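Local atomic coordinates of endoglucanase, glycoside hydrolase family 5 protein (Cytophaga hutchinsonii, PDB entry 5IHS), a protein that probably hydrolyses internal beta-1,4-glucosidic bonds of cellulose, as one of the periplasmic endoglucanases with which the bacterium lives on crystalline cellulose. Residues W198-T203 with Q228-E233; H220-T225 with G250-S255; A243-E248 with K276-N281. One frame throughout, in Å; residues are numbered along the deposited sequence. Where two conformers were deposited one is given.

Interaction 1 of 3, residues W198-T203 with Q228-E233; sequences WSQLVT and QELRNE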
ATOM      1  N   TRP A 198      -5.651  -8.484 -10.685  1.00  7.50           N
ATOM      2  CA  TRP A 198      -5.760  -7.312  -9.816  1.00  7.79           C
ATOM      3  C   TRP A 198      -5.329  -7.639  -8.390  1.00  7.04           C
ATOM      4  O   TRP A 198      -5.938  -7.206  -7.408  1.00  7.34           O
ATOM      5  CB  TRP A 198      -7.151  -6.668  -9.888  1.00  9.27           C
ATOM      6  CG  TRP A 198      -7.510  -6.334 -11.299  1.00 13.00           C
ATOM      7  CD1 TRP A 198      -7.142  -5.219 -12.011  1.00 15.10           C
ATOM      8  CD2 TRP A 198      -8.272  -7.140 -12.190  1.00 15.65           C
ATOM      9  NE1 TRP A 198      -7.650  -5.281 -13.283  1.00 16.97           N
ATOM     10  CE2 TRP A 198      -8.347  -6.450 -13.418  1.00 16.71           C
ATOM     11  CE3 TRP A 198      -8.909  -8.372 -12.071  1.00 17.24           C
ATOM     12  CZ2 TRP A 198      -9.029  -6.957 -14.519  1.00 18.82           C
ATOM     13  CZ3 TRP A 198      -9.585  -8.874 -13.163  1.00 19.31           C
ATOM     14  CH2 TRP A 198      -9.648  -8.162 -14.370  1.00 19.79           C
ATOM     15  N   SER A 199      -4.225  -8.376  -8.282  1.00  6.30           N
ATOM     16  CA  SER A 199      -3.654  -8.745  -6.988  1.00  6.47           C
ATOM     17  C   SER A 199      -4.649  -9.519  -6.125  1.00  6.48           C
ATOM     18  O   SER A 199      -4.801  -9.288  -4.926  1.00  7.17           O
ATOM     19  CB  SER A 199      -3.027  -7.545  -6.272  1.00  6.55           C
ATOM     20  OG  SER A 199      -1.838  -7.210  -6.976  1.00  7.07           O
ATOM     21  N   GLN A 200      -5.281 -10.517  -6.741  1.00  6.65           N
ATOM     22  CA  GLN A 200      -6.146 -11.461  -6.041  1.00  7.25           C
ATOM     23  C   GLN A 200      -5.538 -12.840  -5.863  1.00  7.48           C
ATOM     24  O   GLN A 200      -5.760 -13.474  -4.828  1.00  7.93           O
ATOM     25  CB  GLN A 200      -7.495 -11.605  -6.756  1.00  7.48           C
ATOM     26  CG  GLN A 200      -8.303 -10.342  -6.684  1.00  7.69           C
ATOM     27  CD  GLN A 200      -9.495 -10.339  -7.611  1.00  9.03           C
ATOM     28  OE1 GLN A 200     -10.015 -11.390  -7.988  1.00 10.12           O
ATOM     29  NE2 GLN A 200      -9.934  -9.152  -7.986  1.00  9.21           N
ATOM     30  N   LEU A 201      -4.798 -13.335  -6.856  1.00  7.45           N
ATOM     31  CA  LEU A 201      -4.455 -14.757  -6.925  1.00  7.71           C
ATOM     32  C   LEU A 201      -3.131 -15.050  -6.209  1.00  7.70           C
ATOM     33  O   LEU A 201      -2.139 -15.522  -6.775  1.00  8.16           O
ATOM     34  CB  LEU A 201      -4.496 -15.247  -8.370  1.00  8.12           C
ATOM     35  CG  LEU A 201      -5.893 -15.126  -9.008  1.00  9.60           C
ATOM     36  CD1 LEU A 201      -5.861 -15.601 -10.452  1.00 10.30           C
ATOM     37  CD2 LEU A 201      -6.974 -15.859  -8.235  1.00 12.26           C
ATOM     38  N   VAL A 202      -3.160 -14.790  -4.900  1.00  7.68           N
ATOM     39  CA  VAL A 202      -1.986 -14.953  -4.056  1.00  7.24           C
ATOM     40  C   VAL A 202      -1.543 -16.405  -3.968  1.00  7.48           C
ATOM     41  O   VAL A 202      -0.368 -16.669  -3.708  1.00  8.12           O
ATOM     42  CB  VAL A 202      -2.208 -14.296  -2.679  1.00  7.56           C
ATOM     43  CG1 VAL A 202      -2.201 -12.784  -2.826  1.00  7.61           C
ATOM     44  CG2 VAL A 202      -3.514 -14.750  -2.025  1.00  7.65           C
ATOM     45  N   THR A 203      -2.442 -17.373  -4.172  1.00  7.32           N
ATOM     46  CA  THR A 203      -2.004 -18.771  -4.120  1.00  8.05           C
ATOM     47  C   THR A 203      -1.015 -19.113  -5.233  1.00  8.08           C
ATOM     48  O   THR A 203      -0.213 -20.039  -5.074  1.00  9.23           O
ATOM     49  CB  THR A 203      -3.172 -19.751  -4.178  1.00  9.70           C
ATOM     50  OG1 THR A 203      -3.933 -19.538  -5.376  1.00 11.14           O
ATOM     51  CG2 THR A 203      -4.049 -19.642  -2.950  1.00 10.41           C
ATOM     52  N   GLN A 228     -16.170 -14.031   1.127  1.00 10.17           N
ATOM     53  CA  GLN A 228     -15.461 -15.136   1.767  1.00 10.80           C
ATOM     54  C   GLN A 228     -14.574 -15.903   0.790  1.00 10.16           C
ATOM     55  O   GLN A 228     -13.537 -16.430   1.195  1.00 10.35           O
ATOM     56  CB  GLN A 228     -16.451 -16.077   2.447  1.00 12.32           C
ATOM     57  CG  GLN A 228     -15.793 -17.174   3.252  1.00 13.37           C
ATOM     58  CD  GLN A 228     -14.975 -16.628   4.402  1.00 14.55           C
ATOM     59  OE1 GLN A 228     -15.392 -15.686   5.083  1.00 15.23           O
ATOM     60  NE2 GLN A 228     -13.803 -17.209   4.624  1.00 15.59           N
ATOM     61  N   GLU A 229     -14.947 -15.977  -0.491  1.00 10.66           N
ATOM     62  CA  GLU A 229     -14.123 -16.716  -1.445  1.00 10.64           C
ATOM     63  C   GLU A 229     -12.708 -16.141  -1.538  1.00  9.39           C
ATOM     64  O   GLU A 229     -11.732 -16.892  -1.669  1.00  9.84           O
ATOM     65  CB  GLU A 229     -14.798 -16.754  -2.814  1.00 12.96           C
ATOM     66  CG  GLU A 229     -14.721 -15.481  -3.629  1.00 17.83           C
ATOM     67  CD  GLU A 229     -15.453 -14.284  -3.037  1.00 20.80           C
ATOM     68  OE1 GLU A 229     -16.337 -14.444  -2.161  1.00 22.74           O
ATOM     69  OE2 GLU A 229     -15.147 -13.165  -3.479  1.00 20.87           O
ATOM     70  N   LEU A 230     -12.570 -14.816  -1.481  1.00  8.79           N
ATOM     71  CA  LEU A 230     -11.234 -14.231  -1.538  1.00  8.31           C
ATOM     72  C   LEU A 230     -10.506 -14.347  -0.195  1.00  8.43           C
ATOM     73  O   LEU A 230      -9.276 -14.499  -0.180  1.00  8.52           O
ATOM     74  CB  LEU A 230     -11.289 -12.791  -2.069  1.00  8.18           C
ATOM     75  CG  LEU A 230      -9.931 -12.158  -2.394  1.00  8.25           C
ATOM     76  CD1 LEU A 230      -9.184 -12.910  -3.488  1.00  9.02           C
ATOM     77  CD2 LEU A 230     -10.108 -10.694  -2.806  1.00  8.14           C
ATOM     78  N   ARG A 231     -11.229 -14.307   0.934  1.00  8.61           N
ATOM     79  CA  ARG A 231     -10.596 -14.641   2.206  1.00  8.96           C
ATOM     80  C   ARG A 231     -10.075 -16.072   2.192  1.00  9.13           C
ATOM     81  O   ARG A 231      -8.999 -16.351   2.728  1.00  9.83           O
ATOM     82  CB  ARG A 231     -11.558 -14.423   3.372  1.00  9.25           C
ATOM     83  CG  ARG A 231     -11.836 -12.956   3.662  1.00 10.11           C
ATOM     84  CD  ARG A 231     -12.605 -12.756   4.972  1.00 10.71           C
ATOM     85  NE  ARG A 231     -14.014 -13.127   4.877  1.00 10.59           N
ATOM     86  CZ  ARG A 231     -14.981 -12.344   4.413  1.00 10.28           C
ATOM     87  NH1 ARG A 231     -14.716 -11.122   3.975  1.00 11.09           N
ATOM     88  NH2 ARG A 231     -16.234 -12.785   4.395  1.00 11.08           N
ATOM     89  N   ASN A 232     -10.805 -16.990   1.551  1.00  9.02           N
ATOM     90  CA  ASN A 232     -10.338 -18.370   1.468  1.00  9.58           C
ATOM     91  C   ASN A 232      -9.076 -18.479   0.621  1.00  9.43           C
ATOM     92  O   ASN A 232      -8.162 -19.247   0.956  1.00  9.56           O
ATOM     93  CB  ASN A 232     -11.432 -19.271   0.888  1.00 11.45           C
ATOM     94  CG  ASN A 232     -12.585 -19.484   1.834  1.00 13.90           C
ATOM     95  OD1 ASN A 232     -12.475 -19.245   3.034  1.00 14.73           O
ATOM     96  ND2 ASN A 232     -13.709 -19.943   1.293  1.00 15.16           N
ATOM     97  N   GLU A 233      -9.010 -17.726  -0.484  1.00  8.97           N
ATOM     98  CA  GLU A 233      -7.792 -17.665  -1.289  1.00  8.69           C
ATOM     99  C   GLU A 233      -6.621 -17.176  -0.445  1.00  8.39           C
ATOM    100  O   GLU A 233      -5.525 -17.752  -0.478  1.00  8.35           O
ATOM    101  CB  GLU A 233      -8.045 -16.735  -2.484  1.00  9.51           C
ATOM    102  CG  GLU A 233      -6.839 -16.373  -3.356  1.00  9.89           C
ATOM    103  CD  GLU A 233      -6.424 -17.464  -4.317  1.00 10.66           C
ATOM    104  OE1 GLU A 233      -7.226 -18.402  -4.543  1.00 13.62           O
ATOM    105  OE2 GLU A 233      -5.293 -17.371  -4.847  1.00 10.78           O
TER

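Interaction 2 of 3, residues H220-T225 with G250-S255; sequences HFYPGT and GTCDAS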
ATOM      1  N   HIS A 220      -5.471  -7.352  -2.882  1.00  5.64           N
ATOM      2  CA  HIS A 220      -6.401  -6.230  -2.976  1.00  5.90           C
ATOM      3  C   HIS A 220      -7.828  -6.746  -2.966  1.00  6.36           C
ATOM      4  O   HIS A 220      -8.156  -7.679  -3.707  1.00  7.42           O
ATOM      5  CB  HIS A 220      -6.200  -5.445  -4.266  1.00  6.22           C
ATOM      6  CG  HIS A 220      -4.961  -4.617  -4.265  1.00  5.94           C
ATOM      7  ND1 HIS A 220      -4.604  -3.806  -5.318  1.00  6.33           N
ATOM      8  CD2 HIS A 220      -4.000  -4.459  -3.324  1.00  5.95           C
ATOM      9  CE1 HIS A 220      -3.474  -3.183  -5.025  1.00  6.93           C
ATOM     10  NE2 HIS A 220      -3.097  -3.560  -3.819  1.00  6.63           N
ATOM     11  N   PHE A 221      -8.694  -6.122  -2.166  1.00  6.23           N
ATOM     12  CA  PHE A 221     -10.093  -6.524  -2.113  1.00  6.56           C
ATOM     13  C   PHE A 221     -10.994  -5.300  -2.066  1.00  6.74           C
ATOM     14  O   PHE A 221     -10.629  -4.246  -1.532  1.00  6.82           O
ATOM     15  CB  PHE A 221     -10.383  -7.463  -0.923  1.00  7.43           C
ATOM     16  CG  PHE A 221     -10.338  -6.790   0.417  1.00  7.71           C
ATOM     17  CD1 PHE A 221     -11.460  -6.157   0.937  1.00  7.91           C
ATOM     18  CD2 PHE A 221      -9.169  -6.763   1.162  1.00  8.58           C
ATOM     19  CE1 PHE A 221     -11.415  -5.505   2.161  1.00  9.40           C
ATOM     20  CE2 PHE A 221      -9.131  -6.120   2.393  1.00  9.35           C
ATOM     21  CZ  PHE A 221     -10.247  -5.489   2.881  1.00  9.83           C
ATOM     22  N   TYR A 222     -12.201  -5.499  -2.594  1.00  7.04           N
ATOM     23  CA  TYR A 222     -13.259  -4.493  -2.617  1.00  7.45           C
ATOM     24  C   TYR A 222     -14.500  -5.239  -2.146  1.00  7.93           C
ATOM     25  O   TYR A 222     -15.019  -6.084  -2.902  1.00  8.46           O
ATOM     26  CB  TYR A 222     -13.428  -3.856  -4.002  1.00  8.86           C
ATOM     27  CG  TYR A 222     -12.384  -2.747  -4.226  1.00 10.90           C
ATOM     28  CD1 TYR A 222     -11.068  -3.034  -4.550  1.00 11.87           C
ATOM     29  CD2 TYR A 222     -12.728  -1.399  -4.047  1.00 11.66           C
ATOM     30  CE1 TYR A 222     -10.116  -2.018  -4.674  1.00 10.93           C
ATOM     31  CE2 TYR A 222     -11.788  -0.390  -4.179  1.00 12.35           C
ATOM     32  CZ  TYR A 222     -10.488  -0.701  -4.496  1.00 12.61           C
ATOM     33  OH  TYR A 222      -9.592   0.335  -4.623  1.00 14.47           O
ATOM     34  N   PRO A 223     -14.970  -5.001  -0.915  1.00  7.91           N
ATOM     35  CA  PRO A 223     -15.930  -5.921  -0.263  1.00  8.51           C
ATOM     36  C   PRO A 223     -17.328  -5.925  -0.853  1.00  8.78           C
ATOM     37  O   PRO A 223     -18.109  -6.831  -0.529  1.00 10.07           O
ATOM     38  CB  PRO A 223     -15.956  -5.417   1.186  1.00  9.33           C
ATOM     39  CG  PRO A 223     -15.589  -3.973   1.064  1.00 10.16           C
ATOM     40  CD  PRO A 223     -14.569  -3.905  -0.027  1.00  8.61           C
ATOM     41  N   GLY A 224     -17.684  -4.955  -1.690  1.00  8.73           N
ATOM     42  CA  GLY A 224     -18.923  -5.077  -2.441  1.00  9.64           C
ATOM     43  C   GLY A 224     -18.883  -6.181  -3.473  1.00 10.61           C
ATOM     44  O   GLY A 224     -19.935  -6.653  -3.917  1.00 12.42           O
ATOM     45  N   THR A 225     -17.684  -6.608  -3.846  1.00  9.81           N
ATOM     46  CA  THR A 225     -17.435  -7.642  -4.838  1.00 10.18           C
ATOM     47  C   THR A 225     -16.799  -8.890  -4.250  1.00 10.42           C
ATOM     48  O   THR A 225     -17.171 -10.008  -4.618  1.00 12.45           O
ATOM     49  CB  THR A 225     -16.510  -7.080  -5.929  1.00 10.94           C
ATOM     50  OG1 THR A 225     -17.073  -5.874  -6.464  1.00 11.65           O
ATOM     51  CG2 THR A 225     -16.288  -8.101  -7.049  1.00 12.40           C
ATOM     52  N   GLY A 250     -10.912  -1.292  -0.744  1.00  6.83           N
ATOM     53  CA  GLY A 250     -12.014  -0.363  -0.679  1.00  7.37           C
ATOM     54  C   GLY A 250     -13.076  -0.784   0.326  1.00  7.50           C
ATOM     55  O   GLY A 250     -12.970  -1.798   1.008  1.00  7.67           O
ATOM     56  N   THR A 251     -14.131   0.025   0.386  1.00  7.64           N
ATOM     57  CA  THR A 251     -15.314  -0.282   1.187  1.00  7.78           C
ATOM     58  C   THR A 251     -16.526  -0.611   0.317  1.00  8.45           C
ATOM     59  O   THR A 251     -17.632  -0.781   0.847  1.00  9.40           O
ATOM     60  CB  THR A 251     -15.662   0.906   2.078  1.00  8.44           C
ATOM     61  OG1 THR A 251     -15.931   2.028   1.229  1.00  8.83           O
ATOM     62  CG2 THR A 251     -14.534   1.227   3.059  1.00  8.93           C
ATOM     63  N   CYS A 252     -16.351  -0.701  -0.996  1.00  8.13           N
ATOM     64  CA  CYS A 252     -17.458  -0.709  -1.941  1.00  8.90           C
ATOM     65  C   CYS A 252     -17.177  -1.770  -2.998  1.00  9.25           C
ATOM     66  O   CYS A 252     -16.318  -2.643  -2.834  1.00  9.67           O
ATOM     67  CB  CYS A 252     -17.631   0.701  -2.515  1.00 10.80           C
ATOM     68  SG  CYS A 252     -16.169   1.358  -3.294  1.00 13.74           S
ATOM     69  N   ASP A 253     -17.892  -1.722  -4.114  1.00 11.04           N
ATOM     70  CA  ASP A 253     -17.530  -2.728  -5.101  1.00 13.27           C
ATOM     71  C   ASP A 253     -16.253  -2.325  -5.863  1.00 11.03           C
ATOM     72  O   ASP A 253     -15.697  -1.224  -5.719  1.00 11.47           O
ATOM     73  CB  ASP A 253     -18.701  -3.153  -5.971  1.00 17.76           C
ATOM     74  CG  ASP A 253     -19.178  -2.069  -6.828  1.00 21.14           C
ATOM     75  OD1 ASP A 253     -18.321  -1.286  -7.269  1.00 23.27           O
ATOM     76  OD2 ASP A 253     -20.409  -2.006  -7.071  1.00 22.06           O
ATOM     77  N   ALA A 254     -15.760  -3.277  -6.645  1.00 11.06           N
ATOM     78  CA  ALA A 254     -14.427  -3.187  -7.222  1.00 11.91           C
ATOM     79  C   ALA A 254     -14.289  -2.071  -8.240  1.00 12.93           C
ATOM     80  O   ALA A 254     -13.160  -1.701  -8.570  1.00 14.32           O
ATOM     81  CB  ALA A 254     -14.050  -4.527  -7.851  1.00 12.83           C
ATOM     82  N   SER A 255     -15.393  -1.524  -8.745  1.00 13.92           N
ATOM     83  CA  SER A 255     -15.303  -0.392  -9.654  1.00 15.93           C
ATOM     84  C   SER A 255     -14.948   0.905  -8.945  1.00 16.40           C
ATOM     85  O   SER A 255     -14.631   1.887  -9.623  1.00 17.92           O
ATOM     86  CB  SER A 255     -16.639  -0.188 -10.364  1.00 17.42           C
ATOM     87  OG  SER A 255     -17.626   0.267  -9.451  1.00 18.36           O
TER

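Interaction 3 of 3, residues A243-E248 with K276-N281; sequences ALFVTE and KISYCN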
ATOM      1  N   ALA A 243       3.745 -14.303   3.176  1.00  8.24           N
ATOM      2  CA  ALA A 243       3.193 -13.169   3.898  1.00  8.39           C
ATOM      3  C   ALA A 243       2.504 -12.228   2.920  1.00  7.38           C
ATOM      4  O   ALA A 243       3.045 -11.916   1.852  1.00  8.32           O
ATOM      5  CB  ALA A 243       4.306 -12.411   4.638  1.00  9.88           C
ATOM      6  N   LEU A 244       1.316 -11.773   3.294  1.00  6.79           N
ATOM      7  CA  LEU A 244       0.489 -10.901   2.473  1.00  6.30           C
ATOM      8  C   LEU A 244       0.468  -9.494   3.057  1.00  6.51           C
ATOM      9  O   LEU A 244       0.565  -9.308   4.274  1.00  7.09           O
ATOM     10  CB  LEU A 244      -0.948 -11.422   2.441  1.00  6.95           C
ATOM     11  CG  LEU A 244      -1.101 -12.885   2.011  1.00  7.66           C
ATOM     12  CD1 LEU A 244      -2.557 -13.291   2.017  1.00  8.41           C
ATOM     13  CD2 LEU A 244      -0.483 -13.122   0.633  1.00  8.90           C
ATOM     14  N   PHE A 245       0.287  -8.504   2.182  1.00  6.66           N
ATOM     15  CA  PHE A 245       0.101  -7.107   2.576  1.00  6.32           C
ATOM     16  C   PHE A 245      -1.045  -6.555   1.733  1.00  5.92           C
ATOM     17  O   PHE A 245      -0.992  -6.612   0.498  1.00  6.13           O
ATOM     18  CB  PHE A 245       1.408  -6.337   2.323  1.00  7.04           C
ATOM     19  CG  PHE A 245       1.528  -4.983   3.017  1.00  7.49           C
ATOM     20  CD1 PHE A 245       0.535  -4.014   2.981  1.00  7.22           C
ATOM     21  CD2 PHE A 245       2.702  -4.666   3.687  1.00  8.96           C
ATOM     22  CE1 PHE A 245       0.697  -2.790   3.610  1.00  7.73           C
ATOM     23  CE2 PHE A 245       2.863  -3.435   4.316  1.00  9.77           C
ATOM     24  CZ  PHE A 245       1.863  -2.505   4.261  1.00  8.70           C
ATOM     25  N   VAL A 246      -2.092  -6.053   2.388  1.00  5.81           N
ATOM     26  CA  VAL A 246      -3.200  -5.422   1.678  1.00  5.78           C
ATOM     27  C   VAL A 246      -2.804  -3.972   1.411  1.00  6.06           C
ATOM     28  O   VAL A 246      -3.112  -3.055   2.184  1.00  6.49           O
ATOM     29  CB  VAL A 246      -4.529  -5.571   2.435  1.00  6.01           C
ATOM     30  CG1 VAL A 246      -5.630  -4.769   1.751  1.00  6.59           C
ATOM     31  CG2 VAL A 246      -4.924  -7.039   2.498  1.00  6.65           C
ATOM     32  N   THR A 247      -2.093  -3.742   0.303  1.00  5.70           N
ATOM     33  CA  THR A 247      -1.665  -2.382   0.011  1.00  5.88           C
ATOM     34  C   THR A 247      -2.805  -1.521  -0.489  1.00  5.77           C
ATOM     35  O   THR A 247      -2.639  -0.300  -0.559  1.00  6.53           O
ATOM     36  CB  THR A 247      -0.499  -2.344  -0.984  1.00  6.25           C
ATOM     37  OG1 THR A 247      -0.939  -2.922  -2.209  1.00  6.90           O
ATOM     38  CG2 THR A 247       0.740  -3.081  -0.451  1.00  7.50           C
ATOM     39  N   GLU A 248      -3.944  -2.123  -0.830  1.00  5.67           N
ATOM     40  CA  GLU A 248      -5.106  -1.366  -1.267  1.00  5.81           C
ATOM     41  C   GLU A 248      -6.365  -2.174  -0.993  1.00  5.68           C
ATOM     42  O   GLU A 248      -6.454  -3.353  -1.376  1.00  6.48           O
ATOM     43  CB  GLU A 248      -5.011  -1.071  -2.768  1.00  6.83           C
ATOM     44  CG  GLU A 248      -5.984  -0.034  -3.244  1.00  7.69           C
ATOM     45  CD  GLU A 248      -5.960   0.117  -4.757  1.00  8.12           C
ATOM     46  OE1 GLU A 248      -4.873   0.420  -5.316  1.00  8.16           O
ATOM     47  OE2 GLU A 248      -7.036  -0.080  -5.372  1.00  9.71           O
ATOM     48  N   LYS A 276      -2.800 -10.505  11.445  1.00  7.81           N
ATOM     49  CA  LYS A 276      -1.848  -9.403  11.539  1.00  8.26           C
ATOM     50  C   LYS A 276      -1.386  -8.932  10.155  1.00  7.86           C
ATOM     51  O   LYS A 276      -0.204  -8.638   9.938  1.00  8.87           O
ATOM     52  CB  LYS A 276      -0.667  -9.767  12.445  1.00  9.51           C
ATOM     53  CG  LYS A 276      -1.116 -10.179  13.838  1.00 12.54           C
ATOM     54  CD  LYS A 276       0.037 -10.635  14.694  1.00 16.21           C
ATOM     55  CE  LYS A 276      -0.403 -11.052  16.100  1.00 19.92           C
ATOM     56  NZ  LYS A 276      -1.735 -11.695  16.195  1.00 21.88           N
ATOM     57  N   ILE A 277      -2.340  -8.806   9.234  1.00  7.12           N
ATOM     58  CA  ILE A 277      -2.077  -8.347   7.870  1.00  6.85           C
ATOM     59  C   ILE A 277      -2.291  -6.838   7.802  1.00  6.48           C
ATOM     60  O   ILE A 277      -3.352  -6.325   8.181  1.00  7.27           O
ATOM     61  CB  ILE A 277      -2.978  -9.079   6.858  1.00  7.29           C
ATOM     62  CG1 ILE A 277      -2.674 -10.581   6.880  1.00  8.71           C
ATOM     63  CG2 ILE A 277      -2.778  -8.498   5.460  1.00  7.40           C
ATOM     64  CD1 ILE A 277      -3.650 -11.433   6.056  1.00  9.16           C
ATOM     65  N   SER A 278      -1.277  -6.123   7.313  1.00  6.15           N
ATOM     66  CA  SER A 278      -1.356  -4.677   7.189  1.00  6.09           C
ATOM     67  C   SER A 278      -2.311  -4.282   6.063  1.00  6.11           C
ATOM     68  O   SER A 278      -2.480  -5.013   5.078  1.00  6.27           O
ATOM     69  CB  SER A 278       0.034  -4.122   6.887  1.00  6.40           C
ATOM     70  OG  SER A 278       0.944  -4.299   7.969  1.00  7.06           O
ATOM     71  N   TYR A 279      -2.908  -3.092   6.197  1.00  6.12           N
ATOM     72  CA  TYR A 279      -3.912  -2.664   5.229  1.00  5.94           C
ATOM     73  C   TYR A 279      -3.957  -1.152   5.022  1.00  6.13           C
ATOM     74  O   TYR A 279      -3.788  -0.375   5.963  1.00  7.13           O
ATOM     75  CB  TYR A 279      -5.294  -3.231   5.576  1.00  6.62           C
ATOM     76  CG  TYR A 279      -5.913  -2.981   6.943  1.00  6.84           C
ATOM     77  CD1 TYR A 279      -6.557  -1.781   7.238  1.00  7.28           C
ATOM     78  CD2 TYR A 279      -5.973  -3.991   7.893  1.00  8.05           C
ATOM     79  CE1 TYR A 279      -7.218  -1.587   8.430  1.00  7.86           C
ATOM     80  CE2 TYR A 279      -6.645  -3.806   9.100  1.00  8.26           C
ATOM     81  CZ  TYR A 279      -7.276  -2.606   9.355  1.00  8.17           C
ATOM     82  OH  TYR A 279      -7.946  -2.456  10.562  1.00  8.83           O
ATOM     83  N   CYS A 280      -4.141  -0.736   3.761  0.72  5.91           N
ATOM     84  CA  CYS A 280      -4.283   0.673   3.387  0.72  5.90           C
ATOM     85  C   CYS A 280      -5.515   0.860   2.515  0.72  5.88           C
ATOM     86  O   CYS A 280      -5.698   0.125   1.541  0.72  5.92           O
ATOM     87  CB  CYS A 280      -3.093   1.183   2.566  0.72  7.89           C
ATOM     88  SG  CYS A 280      -1.541   1.269   3.433  0.72 10.64           S
ATOM     89  N   ASN A 281      -6.327   1.863   2.837  1.00  5.85           N
ATOM     90  CA  ASN A 281      -7.579   2.116   2.127  1.00  5.66           C
ATOM     91  C   ASN A 281      -7.401   3.038   0.927  1.00  5.62           C
ATOM     92  O   ASN A 281      -6.679   4.041   0.982  1.00  6.22           O
ATOM     93  CB  ASN A 281      -8.594   2.748   3.078  1.00  6.15           C
ATOM     94  CG  ASN A 281      -9.885   3.142   2.383  1.00  6.26           C
ATOM     95  OD1 ASN A 281     -10.192   4.326   2.253  1.00  6.92           O
ATOM     96  ND2 ASN A 281     -10.662   2.149   1.968  1.00  6.64           N
TER
HETATM   97  O   HOH W   1       0.961  -7.414   6.145  1.00  9.25           O

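Interaction 1 of 3, residues W198-T203 with Q228-E233
Glu233 OE2 is gripped twice, both times by Thr203. The backbone N of Thr203 gives a fairly straight bond of 2.9 Å to Glu233 OE2, with 160° at the hydrogen, and Thr203 OG1 donates to the same Glu233 OE2 at 2.6 Å. Both donors come from above the carboxylate plane. Thr203 can offer the pair because its OG1 stands between its own N and carbonyl carbon (chi1 58°), so hydroxyl and N-H converge on one oxygen. Val202 N also lies close to the carboxylate but at too poor an angle to bond. Glu233 gets there by sending CG anti to its backbone N and then bending at chi2 (78°), which carries the carboxylate across to the first turn of helix 202-207. The positive end of that short helix would be expected to stabilise the charged form of the glutamate. The bent chain has apolar support: Glu233 CG rests 3.9 Å from Val202 CG2, and it also lies 3.4 Å from Gln200 O. One turn earlier in the helix, Leu230 CD1 touches Gln200 CB at 3.9 Å, the two side chains crossing at about a right angle; the amide end of Gln200 is held instead by Gln197 through OE1. Within segment 228-233, Arg231 grips Gln228 OE1 side-on with NE and NH2, while Gln228 NE2 donates to Asn232 OD1. Arg231 reaches across to helix 262-274, with a salt bridge to Glu264 and a cation-pi contact with Trp268. Helix 228-239 thus lies between the start of helix 202-207, which it meets through Glu233, and helix 262-274, which it meets through Arg231, with Leu230 packed on Leu219 and Phe221 of barrel strand 215-221.

Interaction 2 of 3, residues H220-T225 with G250-S255
The chain leaving barrel strand 215-221 meets the loop that follows strand 244-249, at the C-terminal end of the TIM barrel. Gly250 N donates to Phe221 O at 3.1 Å, in the carbonyl plane, extending the parallel pairing of the two strands. Tyr222 then lays its ring over the glycine: Gly250 N sits 3.6 Å above the ring plane, over its centre, and a side chain on Gly250 would collide with CE2. Cys252 O lies at the edge of the same ring and accepts from Gly224 N at 2.9 Å, the donor standing well above the carbonyl plane. Gly224 is tight too, for a CB there would run into the Cys252-Asp253 peptide. Farther out, Thr225 OG1, anti to its own carbonyl carbon, accepts from Ala254 N at 2.9 Å, and Tyr222 CB packs 4.0 Å from Ala254 CB. Asp253 OD1 closes an Asx turn onto Ser255 N and also receives Ser255 OG, while OD2 is held by Asn259. Tyr222 OH bonds to Glu248. Close interlocking of strand-end loops, with an aromatic residue bonded to a strand-end glutamate, is consistent with the active-site end of a family 5 barrel.

Interaction 3 of 3, residues A243-E248 with K276-N281
Strands 244-248 and 279-281 run parallel, 12° apart, and are tightest around Val246. Val246 N donates in plane to Ser278 O at 2.9 Å, and Val246 O receives Cys280 N at 3.0 Å, nearly along its C=O axis; Tyr279 CA-H adds a contact to the same oxygen. On one face of the sheet Val246 CB lies 4.0 Å from Tyr279 CB, and Val246 CG2 lies 3.9 Å from Ile277 CG2; Leu272 of helix 262-274 touches all three residues. On the other face Phe245 holds CG anti to its backbone N (chi1 -164°), which puts one ring face beneath Ser278 CB, 3.7 Å from the centroid and offset toward the rim, a CH-pi contact. Ser278 OG is hydrogen-bonded to Leu52 N, consistent with its holding the serine over the ring, and Ile121 also touches Phe245. An alanine in place of Phe245 would probably loosen the barrel interior here, since the ring surface meeting Ser278 and Ile121 is gone. At the N-terminal end the pairing slackens: a water takes the place of a direct bond, donating to Leu244 O at 2.7 Å and accepting from Ser278 N at 2.8 Å. The parallel pairing joins the seventh and eighth strands of the TIM barrel, which with helix 262-274 between them form a beta-alpha-beta unit.

In the fold
The three contacts step around the sixth, seventh and eighth strands of one TIM barrel. Interaction 3 is the most central, a wholly buried strand pair held by backbone bonds and apolar packing. Interaction 2 lies at the C-terminal ends of the strands, where glycines and carbonyls let loops interlock; it is largely buried too, with Thr225 and Ala254 exposed. Interaction 1 is only partly buried, on the outer helical layer, and relies on a carboxylate. His220 of interaction 2 links all three, its NE2 probably bonding Thr247 OG1 of interaction 3 and its N probably bonding Ser199 O of interaction 1, while Val202 CG1 touches Leu244 CD2 between interactions 1 and 3.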